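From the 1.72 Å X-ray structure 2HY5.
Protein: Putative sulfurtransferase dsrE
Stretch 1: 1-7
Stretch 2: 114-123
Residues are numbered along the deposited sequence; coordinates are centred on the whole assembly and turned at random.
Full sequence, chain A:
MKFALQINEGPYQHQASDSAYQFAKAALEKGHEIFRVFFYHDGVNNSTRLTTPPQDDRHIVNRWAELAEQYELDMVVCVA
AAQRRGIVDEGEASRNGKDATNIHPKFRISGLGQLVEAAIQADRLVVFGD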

# COMPACT_ATOMS: atom_id res chain seq x y z
N MET A 1 3.62 31.67 -0.59
CA MET A 1 2.25 31.11 -0.44
C MET A 1 2.14 30.27 0.83
O MET A 1 3.15 29.98 1.49
CB MET A 1 1.89 30.24 -1.65
CG MET A 1 1.84 31.00 -2.96
SD MET A 1 1.10 30.02 -4.28
CE MET A 1 -0.54 30.74 -4.35
N LYS A 2 0.92 29.88 1.17
CA LYS A 2 0.64 29.06 2.34
C LYS A 2 0.27 27.64 1.91
O LYS A 2 -0.56 27.45 1.02
CB LYS A 2 -0.53 29.65 3.14
CG LYS A 2 -0.34 31.10 3.56
CD LYS A 2 -1.57 31.58 4.33
CE LYS A 2 -1.43 33.03 4.77
NZ LYS A 2 -2.64 33.50 5.50
N PHE A 3 0.89 26.65 2.55
CA PHE A 3 0.66 25.24 2.24
C PHE A 3 -0.02 24.46 3.35
O PHE A 3 0.18 24.73 4.53
CB PHE A 3 1.99 24.53 1.98
CG PHE A 3 2.62 24.86 0.67
CD1 PHE A 3 2.19 24.23 -0.50
CD2 PHE A 3 3.65 25.79 0.59
CE1 PHE A 3 2.78 24.53 -1.73
CE2 PHE A 3 4.24 26.09 -0.63
CZ PHE A 3 3.81 25.46 -1.79
N ALA A 4 -0.82 23.49 2.94
CA ALA A 4 -1.48 22.58 3.86
C ALA A 4 -0.93 21.24 3.38
O ALA A 4 -1.10 20.89 2.21
CB ALA A 4 -2.99 22.62 3.69
N LEU A 5 -0.24 20.51 4.24
CA LEU A 5 0.32 19.21 3.85
C LEU A 5 -0.41 18.08 4.54
O LEU A 5 -0.65 18.13 5.74
CB LEU A 5 1.81 19.14 4.19
CG LEU A 5 2.72 20.23 3.62
CD1 LEU A 5 4.17 19.92 3.96
CD2 LEU A 5 2.55 20.33 2.11
N GLN A 6 -0.75 17.05 3.78
CA GLN A 6 -1.45 15.89 4.31
C GLN A 6 -0.58 14.66 4.06
O GLN A 6 -0.10 14.46 2.95
CB GLN A 6 -2.80 15.73 3.59
CG GLN A 6 -3.72 14.68 4.20
CD GLN A 6 -4.96 14.44 3.34
OE1 GLN A 6 -5.55 15.38 2.81
NE2 GLN A 6 -5.38 13.18 3.25
N ILE A 7 -0.36 13.87 5.10
CA ILE A 7 0.45 12.66 5.00
C ILE A 7 -0.43 11.48 5.41
O ILE A 7 -0.95 11.45 6.53
CB ILE A 7 1.69 12.76 5.92
CG1 ILE A 7 2.54 13.96 5.47
CG2 ILE A 7 2.52 11.48 5.85
CD1 ILE A 7 3.68 14.30 6.38
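Stretch 2 114-123: QLVEAAIQAD

Stretch 2 lies along the N-terminal strand, mostly as a helix, and ends beside the start of that strand. Residues 2-7 are extended, whereas 114-121 continue a helix that begins earlier in the chain, and Ala122 is the first residue to leave helical phi/psi. The two axes approach to 7.5 Å and run nearly antiparallel, with a signed crossing angle of -150°. The elements converge toward the helix C terminus: the CA atoms of Gln6 and Leu115 are 7.8 Å apart, those of Lys2 and Ala122 only 4.8 Å.

At this close end the backbone of Lys2 is satisfied on both sides by Asp123. Lys2 N donates to Asp123 OD2 (2.8 Å, 164°), and Asp123 N donates to Lys2 O (2.7 Å, 143°). Asp123 lies beyond the helix, and its amide turns to the strand, while the preceding amide still closes a helical turn, Ala122 N to Ala118 O at 2.8 Å. The Lys2 CB points toward stretch 2, but the end of the side chain, all-trans beyond an m chi1, leads away; its NZ donates to a water at 3.1 Å, and that water also lies 2.6 Å from Gln121 O, bridging the ammonium group to the end of the helix. Gln121 NE2 makes a weak bond to Glu117 OE1 (3.3 Å) within the helix.

Next to this polar end the packing is close and apolar. Ala4 points toward the helix, and its CB lies 3.7 Å from Ala122 CB and 3.9 Å from Ala118 CB; such small side chains let the backbones come near. Phe3 and Leu5 point away, as strand alternation requires. Farther along, Gln6 OE1 rests 3.7 Å from Leu115 CD2, a contact that buries this oxygen without any hydrogen-bonding partner in the model, although Gln6 NE2 is bonded just outside the two stretches.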

# COMPACT_ATOMS: atom_id res chain seq x y z
N GLN A 114 -9.59 20.07 11.37
CA GLN A 114 -8.37 20.87 11.27
C GLN A 114 -7.75 20.70 9.89
O GLN A 114 -7.02 21.57 9.42
CB GLN A 114 -7.36 20.45 12.35
CG GLN A 114 -7.84 20.67 13.78
CD GLN A 114 -8.12 22.13 14.08
OE1 GLN A 114 -7.21 22.96 14.14
NE2 GLN A 114 -9.40 22.46 14.26
N LEU A 115 -8.04 19.58 9.24
CA LEU A 115 -7.51 19.33 7.90
C LEU A 115 -8.29 20.18 6.90
O LEU A 115 -7.70 20.90 6.09
CB LEU A 115 -7.67 17.85 7.52
CG LEU A 115 -7.36 17.51 6.06
CD1 LEU A 115 -5.91 17.82 5.74
CD2 LEU A 115 -7.67 16.04 5.79
N VAL A 116 -9.61 20.10 6.97
CA VAL A 116 -10.46 20.87 6.07
C VAL A 116 -10.18 22.36 6.29
O VAL A 116 -10.09 23.13 5.34
CB VAL A 116 -11.95 20.58 6.33
CG1 VAL A 116 -12.81 21.42 5.41
CG2 VAL A 116 -12.22 19.09 6.10
N GLU A 117 -10.04 22.74 7.55
CA GLU A 117 -9.77 24.12 7.91
C GLU A 117 -8.49 24.61 7.21
O GLU A 117 -8.46 25.72 6.68
CB GLU A 117 -9.62 24.23 9.42
CG GLU A 117 -10.27 25.47 10.01
CD GLU A 117 -9.54 26.74 9.63
OE1 GLU A 117 -10.23 27.73 9.31
OE2 GLU A 117 -8.30 26.74 9.67
N ALA A 118 -7.46 23.77 7.21
CA ALA A 118 -6.18 24.13 6.58
C ALA A 118 -6.32 24.24 5.07
O ALA A 118 -5.70 25.10 4.45
CB ALA A 118 -5.11 23.09 6.94
N ALA A 119 -7.13 23.36 4.48
CA ALA A 119 -7.36 23.38 3.04
C ALA A 119 -8.03 24.69 2.65
O ALA A 119 -7.81 25.21 1.55
CB ALA A 119 -8.24 22.20 2.63
N ILE A 120 -8.84 25.23 3.55
CA ILE A 120 -9.53 26.49 3.29
C ILE A 120 -8.58 27.68 3.42
O ILE A 120 -8.60 28.59 2.59
CB ILE A 120 -10.71 26.69 4.27
CG1 ILE A 120 -11.77 25.61 4.04
CG2 ILE A 120 -11.29 28.08 4.11
CD1 ILE A 120 -12.96 25.70 4.98
N GLN A 121 -7.74 27.65 4.45
CA GLN A 121 -6.81 28.75 4.70
C GLN A 121 -5.58 28.77 3.80
O GLN A 121 -5.09 29.84 3.45
CB GLN A 121 -6.35 28.72 6.16
CG GLN A 121 -7.47 28.87 7.17
CD GLN A 121 -8.24 30.17 7.00
OE1 GLN A 121 -7.64 31.23 6.83
NE2 GLN A 121 -9.56 30.09 7.06
N ALA A 122 -5.08 27.60 3.42
CA ALA A 122 -3.89 27.51 2.58
C ALA A 122 -4.16 27.75 1.10
O ALA A 122 -5.29 27.61 0.63
CB ALA A 122 -3.22 26.15 2.77
N ASP A 123 -3.11 28.13 0.38
CA ASP A 123 -3.22 28.38 -1.05
C ASP A 123 -3.13 27.06 -1.81
O ASP A 123 -3.72 26.92 -2.88
CB ASP A 123 -2.09 29.31 -1.50
CG ASP A 123 -2.20 30.68 -0.88
OD1 ASP A 123 -3.25 31.33 -1.05
OD2 ASP A 123 -1.23 31.12 -0.22
O HOH W 1 -5.34 32.27 4.47